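Local coordinates for protein CrmK (Actinoalloteichus sp. WH1-2216-6, PDB 5I1V) that is a flavoenzyme oxidase with covalently bound FAD that takes part in recycling a shunt product during caerulomycin biosynthesis, at residues A[336-341]-A[405-410]; A[361-366]-A[418-423]; A[268-273]-A[375-380]. One frame throughout, in Å; residues are numbered along the deposited sequence. Where two conformers were deposited one is given.

Contact 1 of 3, residues A[336-341]-A[405-410]; sequences IGVRRK and MVAWTD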
loop_
_atom_site.group_PDB
_atom_site.type_symbol
_atom_site.label_atom_id
_atom_site.label_comp_id
_atom_site.label_asym_id
_atom_site.label_seq_id
_atom_site.Cartn_x
_atom_site.Cartn_y
_atom_site.Cartn_z
ATOM N N ILE A 336 5.791 -8.284 3.044
ATOM C CA ILE A 336 6.263 -8.252 4.420
ATOM C C ILE A 336 6.806 -9.582 4.886
ATOM O O ILE A 336 6.148 -10.588 4.772
ATOM C CB ILE A 336 5.134 -7.878 5.392
ATOM C CG1 ILE A 336 4.482 -6.552 4.974
ATOM C CG2 ILE A 336 5.690 -7.749 6.814
ATOM C CD1 ILE A 336 5.404 -5.352 5.166
ATOM N N GLY A 337 8.004 -9.543 5.453
ATOM C CA GLY A 337 8.661 -10.732 5.998
ATOM C C GLY A 337 9.179 -11.649 4.913
ATOM O O GLY A 337 9.254 -12.880 5.109
ATOM N N VAL A 338 9.552 -11.067 3.779
ATOM C CA VAL A 338 9.922 -11.857 2.597
ATOM C C VAL A 338 11.406 -11.812 2.294
ATOM O O VAL A 338 12.033 -10.732 2.314
ATOM C CB VAL A 338 9.152 -11.341 1.364
ATOM C CG1 VAL A 338 9.530 -12.116 0.112
ATOM C CG2 VAL A 338 7.665 -11.446 1.631
ATOM N N ARG A 339 11.959 -12.970 1.979
ATOM C CA ARG A 339 13.366 -13.103 1.592
ATOM C C ARG A 339 13.426 -13.079 0.062
ATOM O O ARG A 339 12.538 -13.631 -0.602
ATOM C CB ARG A 339 13.952 -14.371 2.186
ATOM C CG ARG A 339 13.858 -14.461 3.697
ATOM C CD ARG A 339 14.266 -15.824 4.253
ATOM N NE ARG A 339 15.717 -16.010 4.327
ATOM C CZ ARG A 339 16.494 -15.555 5.314
ATOM N NH1 ARG A 339 15.990 -14.860 6.325
ATOM N NH2 ARG A 339 17.803 -15.748 5.267
ATOM N N ARG A 340 14.429 -12.429 -0.505
ATOM C CA ARG A 340 14.463 -12.181 -1.964
ATOM C C ARG A 340 15.831 -12.201 -2.536
ATOM O O ARG A 340 16.807 -11.871 -1.851
ATOM C CB ARG A 340 13.913 -10.787 -2.331
ATOM C CG ARG A 340 12.687 -10.354 -1.575
ATOM C CD ARG A 340 12.337 -8.896 -1.867
ATOM N NE ARG A 340 11.146 -8.518 -1.095
ATOM C CZ ARG A 340 9.902 -8.814 -1.456
ATOM N NH1 ARG A 340 8.887 -8.471 -0.671
ATOM N NH2 ARG A 340 9.669 -9.474 -2.593
ATOM N N LYS A 341 15.908 -12.498 -3.837
ATOM C CA LYS A 341 17.087 -12.276 -4.619
ATOM C C LYS A 341 16.636 -11.745 -6.002
ATOM O O LYS A 341 15.706 -12.278 -6.622
ATOM C CB LYS A 341 17.874 -13.566 -4.752
ATOM C CG LYS A 341 19.128 -13.517 -5.611
ATOM C CD LYS A 341 20.252 -12.731 -4.995
ATOM C CE LYS A 341 21.482 -12.682 -5.900
ATOM N NZ LYS A 341 22.295 -11.434 -5.697
ATOM N N MET A 405 13.560 -12.580 -10.392
ATOM C CA MET A 405 13.275 -12.539 -8.973
ATOM C C MET A 405 12.816 -13.907 -8.422
ATOM O O MET A 405 12.195 -14.701 -9.141
ATOM C CB MET A 405 12.327 -11.370 -8.675
ATOM C CG MET A 405 10.921 -11.640 -8.167
ATOM S SD MET A 405 10.598 -11.041 -6.454
ATOM C CE MET A 405 11.517 -9.505 -6.305
ATOM N N VAL A 406 13.214 -14.178 -7.174
ATOM C CA VAL A 406 12.719 -15.301 -6.370
ATOM C C VAL A 406 12.415 -14.676 -5.031
ATOM O O VAL A 406 13.187 -13.797 -4.557
ATOM C CB VAL A 406 13.726 -16.461 -6.174
ATOM C CG1 VAL A 406 13.877 -17.270 -7.428
ATOM C CG2 VAL A 406 15.091 -15.968 -5.796
ATOM N N ALA A 407 11.232 -14.993 -4.514
ATOM C CA ALA A 407 10.768 -14.533 -3.192
ATOM C C ALA A 407 10.294 -15.731 -2.377
ATOM O O ALA A 407 9.620 -16.623 -2.893
ATOM C CB ALA A 407 9.683 -13.529 -3.331
ATOM N N TRP A 408 10.694 -15.783 -1.114
ATOM C CA TRP A 408 10.315 -16.899 -0.251
ATOM C C TRP A 408 10.323 -16.451 1.213
ATOM O O TRP A 408 10.700 -15.301 1.533
ATOM C CB TRP A 408 11.244 -18.094 -0.503
ATOM C CG TRP A 408 12.647 -17.928 -0.035
ATOM C CD1 TRP A 408 13.174 -18.427 1.108
ATOM C CD2 TRP A 408 13.703 -17.209 -0.676
ATOM N NE1 TRP A 408 14.488 -18.098 1.216
ATOM C CE2 TRP A 408 14.842 -17.328 0.143
ATOM C CE3 TRP A 408 13.801 -16.466 -1.861
ATOM C CZ2 TRP A 408 16.077 -16.780 -0.202
ATOM C CZ3 TRP A 408 15.020 -15.898 -2.189
ATOM C CH2 TRP A 408 16.140 -16.062 -1.375
ATOM N N THR A 409 9.905 -17.334 2.112
ATOM C CA THR A 409 9.803 -16.940 3.504
ATOM C C THR A 409 10.626 -17.767 4.463
ATOM O O THR A 409 11.018 -17.267 5.499
ATOM C CB THR A 409 8.344 -16.935 3.987
ATOM O OG1 THR A 409 7.763 -18.219 3.756
ATOM C CG2 THR A 409 7.517 -15.860 3.268
ATOM N N ASP A 410 10.906 -19.029 4.132
ATOM C CA ASP A 410 11.641 -19.913 5.070
ATOM C C ASP A 410 13.154 -19.830 4.861
ATOM O O ASP A 410 13.631 -20.113 3.770
ATOM C CB ASP A 410 11.173 -21.369 4.896
ATOM C CG ASP A 410 11.752 -22.309 5.949
ATOM O OD1 ASP A 410 12.841 -22.048 6.537
ATOM O OD2 ASP A 410 11.103 -23.341 6.181
HETATM O O HOH W 1 11.159 -14.671 6.133
#

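Contact 2 of 3, residues A[361-366]-A[418-423]; sequences RHLSRA and LRWIRE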
loop_
_atom_site.group_PDB
_atom_site.type_symbol
_atom_site.label_atom_id
_atom_site.label_comp_id
_atom_site.label_asym_id
_atom_site.label_seq_id
_atom_site.Cartn_x
_atom_site.Cartn_y
_atom_site.Cartn_z
ATOM N N ARG A 361 13.937 -24.447 -19.685
ATOM C CA ARG A 361 14.414 -25.583 -18.899
ATOM C C ARG A 361 14.365 -25.329 -17.395
ATOM O O ARG A 361 13.921 -26.179 -16.626
ATOM C CB ARG A 361 15.852 -25.926 -19.300
ATOM C CG ARG A 361 16.342 -27.268 -18.769
ATOM C CD ARG A 361 17.069 -27.159 -17.432
ATOM N NE ARG A 361 18.519 -27.081 -17.627
ATOM C CZ ARG A 361 19.430 -27.604 -16.813
ATOM N NH1 ARG A 361 19.074 -28.267 -15.709
ATOM N NH2 ARG A 361 20.716 -27.474 -17.114
ATOM N N HIS A 362 14.839 -24.153 -16.978
ATOM C CA HIS A 362 14.772 -23.747 -15.575
ATOM C C HIS A 362 13.360 -23.330 -15.154
ATOM O O HIS A 362 12.942 -23.586 -14.025
ATOM C CB HIS A 362 15.773 -22.617 -15.331
ATOM C CG HIS A 362 17.193 -23.034 -15.502
ATOM N ND1 HIS A 362 17.877 -23.754 -14.540
ATOM C CD2 HIS A 362 18.050 -22.888 -16.540
ATOM C CE1 HIS A 362 19.101 -24.012 -14.974
ATOM N NE2 HIS A 362 19.232 -23.497 -16.183
ATOM N N LEU A 363 12.609 -22.679 -16.041
ATOM C CA LEU A 363 11.200 -22.319 -15.735
ATOM C C LEU A 363 10.217 -23.498 -15.671
ATOM O O LEU A 363 9.217 -23.399 -14.966
ATOM C CB LEU A 363 10.672 -21.285 -16.730
ATOM C CG LEU A 363 11.388 -19.922 -16.711
ATOM C CD1 LEU A 363 11.019 -19.145 -17.970
ATOM C CD2 LEU A 363 11.024 -19.134 -15.453
ATOM N N SER A 364 10.462 -24.601 -16.397
ATOM C CA SER A 364 9.605 -25.796 -16.184
ATOM C C SER A 364 10.160 -26.865 -15.226
ATOM O O SER A 364 9.431 -27.792 -14.866
ATOM C CB SER A 364 9.259 -26.480 -17.510
ATOM O OG SER A 364 10.426 -26.805 -18.190
ATOM N N ARG A 365 11.433 -26.756 -14.838
ATOM C CA ARG A 365 12.087 -27.718 -13.935
ATOM C C ARG A 365 11.084 -28.137 -12.844
ATOM O O ARG A 365 10.663 -27.312 -12.030
ATOM C CB ARG A 365 13.342 -27.071 -13.292
ATOM C CG ARG A 365 14.591 -27.949 -13.280
ATOM C CD ARG A 365 15.865 -27.150 -12.971
ATOM N NE ARG A 365 15.972 -26.743 -11.566
ATOM C CZ ARG A 365 16.950 -25.981 -11.057
ATOM N NH1 ARG A 365 17.937 -25.529 -11.828
ATOM N NH2 ARG A 365 16.955 -25.668 -9.761
ATOM N N ALA A 366 10.676 -29.403 -12.823
ATOM C CA ALA A 366 9.717 -29.855 -11.794
ATOM C C ALA A 366 10.339 -30.159 -10.430
ATOM O O ALA A 366 9.641 -30.286 -9.448
ATOM C CB ALA A 366 8.923 -31.052 -12.304
ATOM N N LEU A 418 18.380 -19.485 -4.105
ATOM C CA LEU A 418 19.549 -18.782 -4.610
ATOM C C LEU A 418 20.162 -19.592 -5.723
ATOM O O LEU A 418 20.602 -19.059 -6.762
ATOM C CB LEU A 418 20.596 -18.539 -3.502
ATOM C CG LEU A 418 20.249 -17.462 -2.448
ATOM C CD1 LEU A 418 21.184 -17.553 -1.276
ATOM C CD2 LEU A 418 20.359 -16.099 -3.100
ATOM N N ARG A 419 20.185 -20.901 -5.536
ATOM C CA ARG A 419 20.730 -21.734 -6.608
ATOM C C ARG A 419 19.885 -21.618 -7.878
ATOM O O ARG A 419 20.454 -21.463 -8.938
ATOM C CB ARG A 419 20.976 -23.190 -6.168
ATOM C CG ARG A 419 21.610 -24.043 -7.258
ATOM C CD ARG A 419 22.061 -25.449 -6.790
ATOM N NE ARG A 419 21.007 -26.168 -6.070
ATOM C CZ ARG A 419 20.918 -26.295 -4.738
ATOM N NH1 ARG A 419 21.830 -25.764 -3.914
ATOM N NH2 ARG A 419 19.895 -26.968 -4.217
ATOM N N TRP A 420 18.560 -21.602 -7.780
ATOM C CA TRP A 420 17.700 -21.552 -8.983
ATOM C C TRP A 420 17.908 -20.272 -9.829
ATOM O O TRP A 420 18.100 -20.340 -11.051
ATOM C CB TRP A 420 16.222 -21.683 -8.610
ATOM C CG TRP A 420 15.331 -21.680 -9.828
ATOM C CD1 TRP A 420 14.994 -22.765 -10.597
ATOM C CD2 TRP A 420 14.734 -20.538 -10.465
ATOM N NE1 TRP A 420 14.203 -22.360 -11.671
ATOM C CE2 TRP A 420 14.030 -21.003 -11.599
ATOM C CE3 TRP A 420 14.704 -19.161 -10.170
ATOM C CZ2 TRP A 420 13.326 -20.148 -12.435
ATOM C CZ3 TRP A 420 14.018 -18.309 -11.024
ATOM C CH2 TRP A 420 13.326 -18.809 -12.131
ATOM N N ILE A 421 17.926 -19.109 -9.160
ATOM C CA ILE A 421 18.065 -17.844 -9.871
ATOM C C ILE A 421 19.482 -17.672 -10.416
ATOM O O ILE A 421 19.665 -17.127 -11.493
ATOM C CB ILE A 421 17.617 -16.637 -9.004
ATOM C CG1 ILE A 421 17.494 -15.401 -9.884
ATOM C CG2 ILE A 421 18.536 -16.386 -7.789
ATOM C CD1 ILE A 421 16.776 -14.230 -9.197
ATOM N N ARG A 422 20.495 -18.168 -9.702
ATOM C CA ARG A 422 21.849 -18.068 -10.191
ATOM C C ARG A 422 22.087 -18.885 -11.448
ATOM O O ARG A 422 22.768 -18.440 -12.378
ATOM C CB ARG A 422 22.826 -18.466 -9.122
ATOM C CG ARG A 422 23.041 -17.352 -8.112
ATOM C CD ARG A 422 23.669 -17.895 -6.855
ATOM N NE ARG A 422 23.965 -16.814 -5.952
ATOM C CZ ARG A 422 24.292 -16.987 -4.685
ATOM N NH1 ARG A 422 24.378 -18.213 -4.168
ATOM N NH2 ARG A 422 24.549 -15.925 -3.949
ATOM N N GLU A 423 21.511 -20.079 -11.455
ATOM C CA GLU A 423 21.699 -21.010 -12.574
ATOM C C GLU A 423 20.920 -20.581 -13.816
ATOM O O GLU A 423 21.477 -20.601 -14.920
ATOM C CB GLU A 423 21.352 -22.432 -12.128
ATOM C CG GLU A 423 22.443 -22.971 -11.208
ATOM C CD GLU A 423 22.325 -24.453 -10.846
ATOM O OE1 GLU A 423 21.246 -25.062 -11.076
ATOM O OE2 GLU A 423 23.313 -24.989 -10.265
HETATM O O HOH W 2 17.859 -23.062 -11.969
#

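Contact 3 of 3, residues A[268-273]-A[375-380]; sequences LECFHR and MEYIAY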
loop_
_atom_site.group_PDB
_atom_site.type_symbol
_atom_site.label_atom_id
_atom_site.label_comp_id
_atom_site.label_asym_id
_atom_site.label_seq_id
_atom_site.Cartn_x
_atom_site.Cartn_y
_atom_site.Cartn_z
ATOM N N LEU A 268 5.921 -8.617 -19.708
ATOM C CA LEU A 268 5.667 -10.054 -19.796
ATOM C C LEU A 268 6.342 -10.736 -18.595
ATOM O O LEU A 268 7.517 -10.602 -18.414
ATOM C CB LEU A 268 6.268 -10.567 -21.072
ATOM C CG LEU A 268 6.141 -12.072 -21.301
ATOM C CD1 LEU A 268 4.679 -12.496 -21.360
ATOM C CD2 LEU A 268 6.905 -12.375 -22.579
ATOM N N GLU A 269 5.592 -11.432 -17.759
ATOM C CA GLU A 269 6.171 -12.083 -16.597
ATOM C C GLU A 269 6.170 -13.571 -16.878
ATOM O O GLU A 269 5.107 -14.191 -16.954
ATOM C CB GLU A 269 5.348 -11.857 -15.346
ATOM C CG GLU A 269 5.211 -10.419 -14.932
ATOM C CD GLU A 269 4.573 -10.262 -13.550
ATOM O OE1 GLU A 269 3.423 -9.774 -13.490
ATOM O OE2 GLU A 269 5.224 -10.640 -12.530
ATOM N N CYS A 270 7.357 -14.127 -16.980
ATOM C CA CYS A 270 7.506 -15.551 -17.195
ATOM C C CYS A 270 7.847 -16.269 -15.896
ATOM O O CYS A 270 8.997 -16.510 -15.616
ATOM C CB CYS A 270 8.617 -15.773 -18.205
ATOM S SG CYS A 270 8.338 -14.878 -19.737
ATOM N N PHE A 271 6.813 -16.571 -15.132
ATOM C CA PHE A 271 6.901 -17.313 -13.915
ATOM C C PHE A 271 7.357 -18.748 -14.134
ATOM O O PHE A 271 7.118 -19.350 -15.206
ATOM C CB PHE A 271 5.543 -17.385 -13.261
ATOM C CG PHE A 271 4.996 -16.066 -12.774
ATOM C CD1 PHE A 271 5.488 -15.472 -11.619
ATOM C CD2 PHE A 271 3.934 -15.469 -13.421
ATOM C CE1 PHE A 271 4.953 -14.272 -11.157
ATOM C CE2 PHE A 271 3.379 -14.300 -12.960
ATOM C CZ PHE A 271 3.884 -13.694 -11.820
ATOM N N HIS A 272 7.986 -19.290 -13.103
ATOM C CA HIS A 272 8.216 -20.707 -13.006
ATOM C C HIS A 272 6.874 -21.427 -13.055
ATOM O O HIS A 272 5.843 -20.914 -12.604
ATOM C CB HIS A 272 8.964 -21.061 -11.713
ATOM C CG HIS A 272 9.255 -22.518 -11.586
ATOM N ND1 HIS A 272 8.458 -23.371 -10.852
ATOM C CD2 HIS A 272 10.230 -23.278 -12.124
ATOM C CE1 HIS A 272 8.929 -24.604 -10.956
ATOM N NE2 HIS A 272 10.005 -24.575 -11.725
ATOM N N ARG A 273 6.923 -22.648 -13.597
ATOM C CA ARG A 273 5.748 -23.483 -13.796
ATOM C C ARG A 273 4.842 -23.572 -12.574
ATOM O O ARG A 273 3.612 -23.570 -12.702
ATOM C CB ARG A 273 6.185 -24.899 -14.239
ATOM C CG ARG A 273 5.060 -25.933 -14.296
ATOM C CD ARG A 273 5.433 -27.190 -15.088
ATOM N NE ARG A 273 4.617 -27.368 -16.295
ATOM C CZ ARG A 273 5.125 -27.478 -17.514
ATOM N NH1 ARG A 273 6.430 -27.471 -17.658
ATOM N NH2 ARG A 273 4.346 -27.609 -18.581
ATOM N N MET A 375 11.161 -14.627 -14.476
ATOM C CA MET A 375 11.856 -13.602 -15.203
ATOM C C MET A 375 10.820 -12.776 -15.942
ATOM O O MET A 375 9.718 -13.243 -16.261
ATOM C CB MET A 375 12.993 -14.132 -16.099
ATOM C CG MET A 375 12.603 -15.045 -17.223
ATOM S SD MET A 375 14.077 -15.568 -18.151
ATOM C CE MET A 375 14.619 -13.983 -18.808
ATOM N N GLU A 376 11.163 -11.513 -16.132
ATOM C CA GLU A 376 10.279 -10.559 -16.773
ATOM C C GLU A 376 10.968 -9.823 -17.887
ATOM O O GLU A 376 12.149 -9.485 -17.791
ATOM C CB GLU A 376 9.786 -9.504 -15.765
ATOM C CG GLU A 376 9.221 -10.018 -14.470
ATOM C CD GLU A 376 8.719 -8.887 -13.538
ATOM O OE1 GLU A 376 9.141 -7.701 -13.673
ATOM O OE2 GLU A 376 7.897 -9.197 -12.650
ATOM N N TYR A 377 10.194 -9.536 -18.929
ATOM C CA TYR A 377 10.630 -8.701 -20.031
ATOM C C TYR A 377 9.835 -7.403 -19.997
ATOM O O TYR A 377 8.626 -7.409 -20.071
ATOM C CB TYR A 377 10.383 -9.420 -21.347
ATOM C CG TYR A 377 11.235 -10.622 -21.542
ATOM C CD1 TYR A 377 12.475 -10.510 -22.141
ATOM C CD2 TYR A 377 10.798 -11.877 -21.171
ATOM C CE1 TYR A 377 13.259 -11.608 -22.364
ATOM C CE2 TYR A 377 11.587 -12.987 -21.391
ATOM C CZ TYR A 377 12.802 -12.845 -22.010
ATOM O OH TYR A 377 13.598 -13.940 -22.211
ATOM N N ILE A 378 10.534 -6.288 -19.916
ATOM C CA ILE A 378 9.925 -4.983 -19.641
ATOM C C ILE A 378 10.206 -4.000 -20.769
ATOM O O ILE A 378 11.342 -3.672 -21.021
ATOM C CB ILE A 378 10.523 -4.391 -18.344
ATOM C CG1 ILE A 378 10.382 -5.391 -17.197
ATOM C CG2 ILE A 378 9.841 -3.060 -17.984
ATOM C CD1 ILE A 378 11.349 -5.214 -16.055
ATOM N N ALA A 379 9.163 -3.538 -21.428
ATOM C CA ALA A 379 9.261 -2.595 -22.511
ATOM C C ALA A 379 9.945 -1.315 -21.993
ATOM O O ALA A 379 9.773 -0.964 -20.841
ATOM C CB ALA A 379 7.891 -2.269 -23.018
ATOM N N TYR A 380 10.790 -0.722 -22.832
ATOM C CA TYR A 380 11.639 0.427 -22.455
ATOM C C TYR A 380 11.963 1.226 -23.709
ATOM O O TYR A 380 11.305 1.039 -24.737
ATOM C CB TYR A 380 12.906 -0.126 -21.801
ATOM C CG TYR A 380 13.780 0.810 -21.014
ATOM C CD1 TYR A 380 13.314 1.521 -19.907
ATOM C CD2 TYR A 380 15.091 0.974 -21.372
ATOM C CE1 TYR A 380 14.165 2.355 -19.203
ATOM C CE2 TYR A 380 15.957 1.778 -20.668
ATOM C CZ TYR A 380 15.486 2.474 -19.572
ATOM O OH TYR A 380 16.365 3.307 -18.896
#

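Contact 1 of 3, residues A[336-341]-A[405-410]
Gly337 lies in the loop that leads into the antiparallel pairing of strands 339-347 and 400-408, neighbours in the large antiparallel sheet of the berberine-bridge-enzyme-like fold. Water 1 donates both to Gly337 O and to Thr409 O, linking the two segments just beyond the last strand pair. The phi of 74° at Gly337 is one that most residues avoid. Val338 holds CG1 anti to the backbone N and sets it 3.7 Å from Ala407 CB. Arg339 and Trp408 form a hydrogen-bonded pair, its tightest bond Arg339 N to Trp408 O, 2.7 Å and nearly along the C=O axis. Above the indole, Arg339 CB makes a CH-pi contact 3.9 Å from the centroid of the five-membered ring. The chain then bends at chi3 (79°) and its guanidinium pairs with Asp414, which also accepts from Trp408 NE1; one carboxylate thus holds both side chains. Arg340, paired with Ala407 without hydrogen bonds, turns to the other side of the sheet, toward the FAD side, its side chain about 6 Å from the bound FAD. Its guanidinium lies with one face over Val338 CG1, and NE forms a salt bridge with Asp23. Lys341 restores the hydrogen-bonded register with Val406, and its bend at chi2 (70°) leads NZ off to Asp451 and Glu67. Nearer the backbone, Lys341 CB rests 3.8 Å from Val406 CG2.

Contact 2 of 3, residues A[361-366]-A[418-423]
Trp420 reaches from helix 414-428 to the last turn of helix 353-364, at His362, and its indole edge makes the central contact. With CG anti to the backbone N (chi1 -178°) and the ring turned across the chain, NE1 meets His362 O at 2.9 Å. The acceptor lies in the indole plane, yet the donor stands 51° out of the carbonyl plane, so the bond is well aimed by the tryptophan but does not use a carbonyl lone pair. Farther along the same edge, Leu363 CD2 touches Trp420 CZ2 at 3.9 Å, its end swinging back although its CB points away.

His362 has CG anti to the carbonyl carbon. One ring face lies over the backbone of Glu423 and the other receives Arg361 NE. ND1 is joined through water 2 to Trp420 O, while NE2 is hydrogen-bonded to Asp427, so both ring nitrogens have partners.

Arg365, in the loop that follows, bends at chi3 and runs antiparallel to the indole alongside it. Trp420 CD1 sits 3.6 Å above the guanidinium plane, toward its rim, with the two planes 77° apart. NH1 reaches Glu423 OE1 in a weak salt bridge of 3.4 Å, while NE pairs with Asp367.

A leucine here in place of Trp420 would remove the NE1 donor and the ring edge, and would probably leave the buried His362 O poorly satisfied and loosen the packing on Leu363. The chemistry implies a junction in which the straightest direct bond is the buried NE1-to-carbonyl one, with the long, weak arginine-glutamate pair likely to add a softer attraction.

Contact 3 of 3, residues A[268-273]-A[375-380]
Strands 265-271 and 374-379 run antiparallel, their short axes 4.7 Å apart at 170°, with hydrogen-bonded pairs Leu268-Tyr377 and Cys270-Met375 on either side of the non-hydrogen-bonded pair Glu269-Glu376. This is an interior pairing of the large antiparallel sheet in the berberine-bridge-enzyme-like fold. The four bonds are not equal. Cys270 N to Met375 O is the shortest at 2.6 Å and runs nearly along the C=O axis, whereas the return bond from Met375 N stands 49° above the carbonyl plane of Cys270. That asymmetry appears where strand 265-271 is about to end.

Leu268, Cys270, Met375 and Tyr377 share the face packed against helices 237-253 and 353-364. Leu268, with CG anti to the backbone N, lies alongside Tyr377 and points the same way, CD2 to CD2 at 4.2 Å. Cys270 SG sits at the edge of the tyrosine ring, 5.2 Å from its centroid, a sulfur-aromatic contact made in the ring plane. The phenol OH passes on to a hydrogen bond with His351. Met375 has CG in the crowded position between the backbone N and the carbonyl carbon, with CG beside Cys270 CB before its end leads away.

Glu269 and Glu376 occupy the other face, toward the flavin domain; the side chain of Glu376 is about 8 Å from the FAD. Both chains are extended and run side by side in the same direction, which brings like groups together. The closeness of two like charges would probably raise the pKa of at least one carboxyl group. The two carboxylate planes are turned 80° apart, with Glu269 OE2 3.0 Å from Glu376 OE2.

In the fold
Contacts 1 and 3 are pairings within one antiparallel sheet, and neighbouring strands 374-379 and 400-408 connect them; contact 2 joins the two helices that follow strands 339-347 and 400-408 in the chain. Contacts 2 and 3 are buried, whereas contact 1 is only partly so and borders the second subunit, whose Arg315 bonds to Gly337 O. The helix 414-428 packs on contact 1 through Trp420 on Val406 and Leu418 on Lys341. Contact 2 meets contact 3 at probable hydrogen bonds from Arg273 N to Leu363 O and from His272 NE2 to Arg365 O. Backbone ladders dominate both sheet contacts, while side chains, bonding partly to backbone carbonyls, carry the helix contact.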